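PDB 1HJS: beta-1,4-galactanase from Thielavia heterothallica, which hydrolyses beta-1,4-galactosidic linkages in type I arabinogalactans, as a family 53 glycoside hydrolase. Local coordinates for residues N34-A38 / N39-T43; F294-E297 / P298-H302; G320-L323 / S324-V328; S224-K227 / S228-N232. All coordinates share one frame; numbering follows the deposited sequence.

Interaction 1: N34-A38 / N39-T43; sequences NILAA and NGVNT. With SO4 (sulfate ion), chain H.
Val41 holds CG1 anti to its backbone N (chi1 176°), and this turns CG2 back over the helix end, 3.5 Å from Leu36 O. Leu36 in turn carries CG anti to its own carbonyl carbon (chi1 -65°), which sends the branch to Val7 of strand 4-8 while its CB stays behind to meet Val41 CB at 3.9 Å. Asn39 and Ile35 run side by side in the same direction one helical turn apart.

The backbone beneath these groups is a Schellman motif that ends helix 32-38. Gly40, with a positive phi of 99°, is its C-prime residue: the N of Gly40 reaches Ala37 O (3.2 Å), and Val41 N bonds to Leu36 O at 3.1 Å. At these backbone angles a side chain on Gly40 would be jammed against the preceding carbonyl oxygen, which is reason enough for a glycine. Leu36 O also takes a weak bond from Asn39 N. The loop's N-H groups thus take up Leu36 O and Ala37 O, and Val41 folds back against Leu36.

Further on, Asn42 OD1 accepts a bond from Thr43 OG1 (2.7 Å), the donor standing above the amide's carbonyl plane. Besides its bond to Thr3 O, Asn42 ND2 makes a weak one to O2 of a sulfate (3.3 Å), probably from the crystallisation liquor, which Arg5 also holds.

Val41 shares Val7 with Leu36, Ile35 rests against Leu326, and the backbone of Asn42 bonds to Arg5 and Gly75 as the chain leads into strand 43-48 of the barrel.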
# COMPACT_ATOMS: atom_id res chain seq x y z
N ASN A 34 8.82 -7.33 15.74
CA ASN A 34 8.63 -7.05 17.16
C ASN A 34 8.91 -5.58 17.45
O ASN A 34 8.28 -4.98 18.32
CB ASN A 34 9.53 -7.95 18.00
CG ASN A 34 9.23 -9.42 17.78
OD1 ASN A 34 8.08 -9.85 17.86
ND2 ASN A 34 10.27 -10.20 17.51
N ILE A 35 9.87 -5.00 16.73
CA ILE A 35 10.19 -3.59 16.91
C ILE A 35 8.97 -2.78 16.46
O ILE A 35 8.54 -1.86 17.15
CB ILE A 35 11.41 -3.18 16.05
CG1 ILE A 35 12.66 -3.90 16.55
CG2 ILE A 35 11.60 -1.67 16.10
CD1 ILE A 35 13.90 -3.66 15.71
N LEU A 36 8.41 -3.14 15.31
CA LEU A 36 7.23 -2.45 14.79
C LEU A 36 6.06 -2.54 15.77
O LEU A 36 5.42 -1.54 16.08
CB LEU A 36 6.82 -3.03 13.44
CG LEU A 36 7.83 -2.86 12.29
CD1 LEU A 36 7.36 -3.65 11.08
CD2 LEU A 36 7.97 -1.37 11.96
N ALA A 37 5.80 -3.75 16.26
CA ALA A 37 4.71 -3.96 17.21
C ALA A 37 4.91 -3.14 18.48
O ALA A 37 3.97 -2.55 19.00
CB ALA A 37 4.60 -5.45 17.56
N ALA A 38 6.15 -3.09 18.96
CA ALA A 38 6.46 -2.35 20.18
C ALA A 38 6.24 -0.85 20.00
O ALA A 38 5.99 -0.14 20.97
CB ALA A 38 7.91 -2.61 20.60
N ASN A 39 6.32 -0.38 18.76
CA ASN A 39 6.12 1.04 18.50
C ASN A 39 4.72 1.43 18.05
O ASN A 39 4.52 2.53 17.51
CB ASN A 39 7.16 1.53 17.48
CG ASN A 39 8.54 1.67 18.09
OD1 ASN A 39 9.28 0.69 18.21
ND2 ASN A 39 8.89 2.89 18.49
N GLY A 40 3.74 0.55 18.27
CA GLY A 40 2.37 0.88 17.92
C GLY A 40 1.80 0.34 16.61
O GLY A 40 0.60 0.43 16.39
N VAL A 41 2.65 -0.19 15.75
CA VAL A 41 2.17 -0.72 14.48
C VAL A 41 1.28 -1.94 14.74
O VAL A 41 1.62 -2.79 15.56
CB VAL A 41 3.35 -1.15 13.57
CG1 VAL A 41 2.82 -1.79 12.29
CG2 VAL A 41 4.20 0.08 13.23
N ASN A 42 0.13 -2.02 14.06
CA ASN A 42 -0.76 -3.16 14.26
C ASN A 42 -1.05 -3.90 12.95
O ASN A 42 -1.73 -4.92 12.95
CB ASN A 42 -2.07 -2.74 14.94
CG ASN A 42 -2.97 -1.89 14.04
OD1 ASN A 42 -2.68 -1.65 12.87
ND2 ASN A 42 -4.09 -1.45 14.60
N THR A 43 -0.51 -3.38 11.85
CA THR A 43 -0.74 -3.99 10.55
C THR A 43 0.45 -3.75 9.62
O THR A 43 1.01 -2.65 9.60
CB THR A 43 -1.99 -3.40 9.86
OG1 THR A 43 -3.08 -3.36 10.78
CG2 THR A 43 -2.37 -4.24 8.64
S SO4 H . -5.20 -2.01 18.30
O1 SO4 H . -6.00 -1.87 19.71
O2 SO4 H . -5.94 -1.19 17.37
O3 SO4 H . -3.96 -1.63 18.45
O4 SO4 H . -5.38 -3.40 17.96

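Interaction 2: F294-E297 / P298-H302; sequences FYWE and PAWIH
Glu297 and Trp300 are the ends of a type I beta turn, with Pro298 and Ala299 at its corners. Strand 290-296 stops just before it, and Glu297 steps out of extended geometry into the left-handed region (phi 49°). The closing bond from Trp300 N to Glu297 O is straight but long at 3.4 Å, hence weak. Water 1 bridges the Glu297 side chain and the turn's backbone, donating to OE1 at 2.8 Å and accepting from Ala299 N.

This is the C-terminal end of the last strand of the (beta/alpha)8 barrel, the end where clan GH-A enzymes carry their active site; the side chain of Trp296 comes within about 4 Å of that of Glu245, the probable nucleophile. Chi1 of Glu297 (-68°) lays CG over the centre of the Trp296 ring, 3.6 Å above its plane, and the bend at chi2 (-78°) brings CD to 3.6 Å from Trp300 CE3. Its OE2 forms a salt bridge with Arg47 and its OE1 bonds to Ser11. With an alanine here, Arg47 would probably lose this carboxylate and the two indoles their contacts with CG and CD. Tyr295 CD2 meets Pro298 CB at 3.7 Å, while Tyr295 OH bonds to Asn313 O.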
# COMPACT_ATOMS: atom_id res chain seq x y z
N PHE A 294 -0.60 3.89 6.25
CA PHE A 294 0.54 3.00 6.15
C PHE A 294 1.76 3.74 5.63
O PHE A 294 1.72 4.32 4.55
CB PHE A 294 0.24 1.84 5.20
CG PHE A 294 -0.78 0.87 5.73
CD1 PHE A 294 -2.14 1.19 5.72
CD2 PHE A 294 -0.39 -0.37 6.23
CE1 PHE A 294 -3.09 0.30 6.21
CE2 PHE A 294 -1.33 -1.28 6.73
CZ PHE A 294 -2.69 -0.94 6.71
N TYR A 295 2.85 3.72 6.40
CA TYR A 295 4.09 4.37 5.98
C TYR A 295 4.78 3.39 5.05
O TYR A 295 4.83 2.19 5.33
CB TYR A 295 4.99 4.64 7.19
CG TYR A 295 6.11 5.61 6.88
CD1 TYR A 295 5.92 6.98 7.03
CD2 TYR A 295 7.33 5.16 6.39
CE1 TYR A 295 6.92 7.89 6.69
CE2 TYR A 295 8.35 6.06 6.05
CZ TYR A 295 8.13 7.42 6.20
OH TYR A 295 9.11 8.32 5.85
N TRP A 296 5.34 3.87 3.94
CA TRP A 296 5.97 2.94 3.00
C TRP A 296 7.45 2.66 3.21
O TRP A 296 8.29 3.57 3.14
CB TRP A 296 5.76 3.42 1.56
CG TRP A 296 6.06 2.34 0.55
CD1 TRP A 296 5.36 1.18 0.36
CD2 TRP A 296 7.14 2.31 -0.39
NE1 TRP A 296 5.93 0.43 -0.63
CE2 TRP A 296 7.03 1.09 -1.11
CE3 TRP A 296 8.19 3.18 -0.69
CZ2 TRP A 296 7.94 0.73 -2.12
CZ3 TRP A 296 9.10 2.82 -1.69
CH2 TRP A 296 8.96 1.61 -2.39
N GLU A 297 7.77 1.40 3.48
CA GLU A 297 9.15 0.93 3.65
C GLU A 297 10.05 1.73 4.58
O GLU A 297 11.13 2.18 4.19
CB GLU A 297 9.79 0.82 2.26
CG GLU A 297 9.20 -0.30 1.41
CD GLU A 297 9.71 -1.67 1.81
OE1 GLU A 297 10.41 -1.77 2.84
OE2 GLU A 297 9.42 -2.65 1.10
N PRO A 298 9.65 1.89 5.85
CA PRO A 298 10.45 2.65 6.81
C PRO A 298 11.82 2.05 7.13
O PRO A 298 12.73 2.77 7.55
CB PRO A 298 9.55 2.69 8.04
CG PRO A 298 8.87 1.35 7.98
CD PRO A 298 8.50 1.24 6.52
N ALA A 299 11.98 0.74 6.92
CA ALA A 299 13.23 0.06 7.24
C ALA A 299 14.11 -0.34 6.07
O ALA A 299 15.08 -1.09 6.25
CB ALA A 299 12.92 -1.17 8.10
N TRP A 300 13.82 0.16 4.87
CA TRP A 300 14.60 -0.19 3.69
C TRP A 300 15.82 0.74 3.60
O TRP A 300 15.92 1.57 2.69
CB TRP A 300 13.74 -0.06 2.44
CG TRP A 300 14.23 -0.83 1.26
CD1 TRP A 300 15.44 -1.46 1.13
CD2 TRP A 300 13.55 -1.03 0.02
NE1 TRP A 300 15.55 -2.04 -0.11
CE2 TRP A 300 14.40 -1.79 -0.81
CE3 TRP A 300 12.29 -0.63 -0.47
CZ2 TRP A 300 14.03 -2.17 -2.11
CZ3 TRP A 300 11.93 -1.01 -1.77
CH2 TRP A 300 12.80 -1.77 -2.57
N ILE A 301 16.74 0.58 4.53
CA ILE A 301 17.92 1.43 4.59
C ILE A 301 18.88 1.37 3.41
O ILE A 301 19.65 2.31 3.21
CB ILE A 301 18.70 1.18 5.91
CG1 ILE A 301 19.22 -0.25 5.97
CG2 ILE A 301 17.78 1.47 7.10
CD1 ILE A 301 20.01 -0.55 7.23
N HIS A 302 18.85 0.30 2.61
CA HIS A 302 19.72 0.22 1.45
C HIS A 302 19.08 0.87 0.22
O HIS A 302 19.63 0.84 -0.88
CB HIS A 302 20.10 -1.23 1.15
CG HIS A 302 21.14 -1.79 2.09
ND1 HIS A 302 20.87 -2.82 2.96
CD2 HIS A 302 22.42 -1.43 2.30
CE1 HIS A 302 21.96 -3.07 3.68
NE2 HIS A 302 22.91 -2.24 3.30
O HOH W 1 10.60 -1.44 5.59

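Interaction 3: G320-L323 / S324-V328; sequences GQAL and SSLSV
Ala322 makes the first side-chain contact, its CB lying 3.6 Å from Leu326 CD2, four residues ahead. The leucine reaches back because its CG stands anti to its backbone N (chi1 -159°), which swings the branch toward the incoming chain. Ile35 of helix 32-38 and the loop residue Phe316 touch both partners, so the pair belongs to a small apolar cluster.

Leu323 comes next and launches the turn: its carbonyl O accepts from Leu326 N at 3.2 Å with an N-H...O angle of 161°. The donor sits well above the carbonyl plane, 50° out of it, instead of lining up with the C=O.

That i to i+3 bond opens a 3-10 segment running from Ser324 past Val328, in the C-terminal chain that follows strand 290-296, the last of the (beta/alpha)8 barrel. Its pattern continues with a long, weak bond from Ser327 N to Ser324 O and a firmer one, 3.0 Å, from Val328 N to Ser325 O.

Leu323 CB also lies 3.9 Å from Ser325 OG, a hydroxyl already bonded to Gln273 OE1 on helix 270-285. On that same helix Val328 packs against Ile277 and Thr278, and Ser324 against Pro270.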
# COMPACT_ATOMS: atom_id res chain seq x y z
N GLY A 320 20.59 0.21 11.09
CA GLY A 320 19.42 -0.61 11.36
C GLY A 320 18.68 -0.34 12.65
O GLY A 320 17.84 -1.15 13.06
N GLN A 321 18.97 0.78 13.30
CA GLN A 321 18.30 1.10 14.55
C GLN A 321 17.10 2.02 14.34
O GLN A 321 17.20 3.05 13.68
CB GLN A 321 19.29 1.76 15.52
CG GLN A 321 18.67 2.11 16.87
CD GLN A 321 19.69 2.64 17.86
OE1 GLN A 321 20.84 2.92 17.49
NE2 GLN A 321 19.28 2.78 19.11
N ALA A 322 15.97 1.64 14.92
CA ALA A 322 14.76 2.43 14.79
C ALA A 322 14.99 3.84 15.32
O ALA A 322 15.58 4.03 16.39
CB ALA A 322 13.62 1.77 15.55
N LEU A 323 14.52 4.84 14.57
CA LEU A 323 14.66 6.22 14.99
C LEU A 323 13.51 6.56 15.94
O LEU A 323 12.54 5.82 16.04
CB LEU A 323 14.64 7.15 13.78
CG LEU A 323 15.75 6.92 12.75
CD1 LEU A 323 15.63 7.92 11.62
CD2 LEU A 323 17.12 7.04 13.44
N SER A 324 13.63 7.70 16.61
CA SER A 324 12.61 8.14 17.56
C SER A 324 11.24 8.34 16.92
O SER A 324 10.21 8.27 17.61
CB SER A 324 13.05 9.45 18.22
OG SER A 324 13.22 10.46 17.24
N SER A 325 11.21 8.59 15.62
CA SER A 325 9.95 8.82 14.93
C SER A 325 9.04 7.59 14.83
O SER A 325 7.83 7.72 14.67
CB SER A 325 10.22 9.36 13.53
OG SER A 325 11.11 8.49 12.84
N LEU A 326 9.62 6.40 14.95
CA LEU A 326 8.84 5.17 14.83
C LEU A 326 7.74 5.05 15.89
O LEU A 326 6.73 4.37 15.67
CB LEU A 326 9.77 3.95 14.90
CG LEU A 326 9.22 2.64 14.32
CD1 LEU A 326 8.93 2.80 12.83
CD2 LEU A 326 10.22 1.52 14.55
N SER A 327 7.93 5.70 17.04
CA SER A 327 6.93 5.63 18.10
C SER A 327 5.66 6.40 17.78
O SER A 327 4.69 6.35 18.54
CB SER A 327 7.52 6.15 19.42
OG SER A 327 7.83 7.53 19.31
N VAL A 328 5.65 7.11 16.66
CA VAL A 328 4.48 7.88 16.26
C VAL A 328 3.24 6.99 16.15
O VAL A 328 2.12 7.43 16.40
CB VAL A 328 4.71 8.60 14.90
CG1 VAL A 328 4.80 7.58 13.77
CG2 VAL A 328 3.59 9.60 14.65

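Interaction 4: S224-K227 / S228-N232; sequences SALK and SSLDN
Lys227 and Asp231 form an i to i+4 salt bridge along helix 223-237, the helix that links strands 208-212 and 240-245 in one beta-alpha-beta unit of the (beta/alpha)8 barrel. Lys227 NZ gives a hydrogen bond to Asp231 OD1 at 3.0 Å, arriving on the syn side of the carboxylate and 20° out of its plane. Lys227 sets off with CG anti to its backbone N and then bends at chi2 (58°), so the rest of its extended chain runs across the aspartate and CD comes to 3.6 Å from Asp231 OD2. Water 2 ties the two charged ends a second time, accepting from NZ and donating to OD2 at 2.8 Å. The ammonium has a further partner in Ser286 OG. A leucine in place of Lys227 would probably cost Asp231 its counter-charge, along with one of the two anchors of the water, and leave the carboxylate freer to turn.

On the buried side of the helix, Leu226 and Leu230 cross at an angle, Leu226 CD1 resting 3.8 Å from Leu230 CG; Leu226 then leans on Phe213 and Leu230 on Val287. Regular backbone bonds fix this spacing, Asp231 N to Lys227 O (2.9 Å) beneath the salt bridge and Leu230 N to Leu226 O beneath the leucines.

Further round, Ser229 packs on Trp185 and Gln188 of helix 185-196 and bonds to Gly182 O through its OG. Its own backbone N bonds to Ala225 O at 2.9 Å, and its CB lies 3.2 Å from that same oxygen.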
# COMPACT_ATOMS: atom_id res chain seq x y z
N SER A 224 -4.43 20.07 2.55
CA SER A 224 -5.76 20.60 2.29
C SER A 224 -6.42 19.85 1.13
O SER A 224 -7.59 19.49 1.20
CB SER A 224 -5.69 22.10 1.96
OG SER A 224 -4.91 22.32 0.80
N ALA A 225 -5.65 19.60 0.07
CA ALA A 225 -6.18 18.88 -1.09
C ALA A 225 -6.51 17.43 -0.72
O ALA A 225 -7.47 16.86 -1.24
CB ALA A 225 -5.18 18.91 -2.24
N LEU A 226 -5.70 16.83 0.15
CA LEU A 226 -5.95 15.46 0.57
C LEU A 226 -7.26 15.41 1.35
O LEU A 226 -8.12 14.56 1.09
CB LEU A 226 -4.81 14.96 1.47
CG LEU A 226 -4.99 13.53 2.01
CD1 LEU A 226 -5.03 12.55 0.86
CD2 LEU A 226 -3.85 13.19 2.96
N LYS A 227 -7.42 16.33 2.29
CA LYS A 227 -8.64 16.38 3.09
C LYS A 227 -9.87 16.53 2.21
O LYS A 227 -10.84 15.78 2.36
CB LYS A 227 -8.57 17.56 4.08
CG LYS A 227 -9.90 17.90 4.75
CD LYS A 227 -10.48 16.72 5.53
CE LYS A 227 -11.72 17.14 6.31
NZ LYS A 227 -12.37 16.00 7.02
N SER A 228 -9.82 17.47 1.28
CA SER A 228 -10.95 17.71 0.38
C SER A 228 -11.25 16.50 -0.50
O SER A 228 -12.41 16.11 -0.66
CB SER A 228 -10.67 18.93 -0.50
OG SER A 228 -11.78 19.21 -1.33
N SER A 229 -10.20 15.90 -1.06
CA SER A 229 -10.37 14.73 -1.93
C SER A 229 -10.97 13.55 -1.16
O SER A 229 -11.95 12.96 -1.60
CB SER A 229 -9.02 14.32 -2.53
OG SER A 229 -9.16 13.23 -3.41
N LEU A 230 -10.39 13.21 -0.02
CA LEU A 230 -10.89 12.10 0.77
C LEU A 230 -12.34 12.35 1.19
O LEU A 230 -13.17 11.45 1.12
CB LEU A 230 -10.00 11.86 2.00
CG LEU A 230 -8.54 11.48 1.69
CD1 LEU A 230 -7.83 11.10 2.98
CD2 LEU A 230 -8.50 10.32 0.71
N ASP A 231 -12.64 13.57 1.62
CA ASP A 231 -14.01 13.91 2.02
C ASP A 231 -14.97 13.65 0.86
O ASP A 231 -16.04 13.09 1.04
CB ASP A 231 -14.11 15.38 2.42
CG ASP A 231 -13.87 15.61 3.92
OD1 ASP A 231 -13.66 14.64 4.67
OD2 ASP A 231 -13.92 16.79 4.34
N ASN A 232 -14.56 14.05 -0.34
CA ASN A 232 -15.40 13.87 -1.52
C ASN A 232 -15.59 12.39 -1.86
O ASN A 232 -16.69 11.97 -2.24
CB ASN A 232 -14.80 14.60 -2.72
CG ASN A 232 -14.87 16.11 -2.57
OD1 ASN A 232 -15.61 16.63 -1.74
ND2 ASN A 232 -14.11 16.83 -3.40
O HOH W 2 -15.19 16.87 6.87

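Interactions 1 and 2 both pack on strand 4-8, and interaction 3 touches both of them. Interaction 2 is buried, mixing aromatic packing with a charged carboxylate near the probable catalytic glutamates. Interaction 3, also buried, lies farther from the chain's centre; its side-chain contact is mainly apolar, and its seam with the helix end of interaction 1 is partly so, Ile35 CG2 meeting Leu326 CD2 at 3.8 Å. Interactions 1 and 2 meet through Thr43 CG2 and Phe294 CE2, 3.7 Å apart. Interaction 4 stands alone, its nearest atoms about 10 Å from interaction 2; like interaction 1 it is partly buried, yet it carries its salt bridge mid-helix, whereas interaction 1 spends its backbone bonds on ending one.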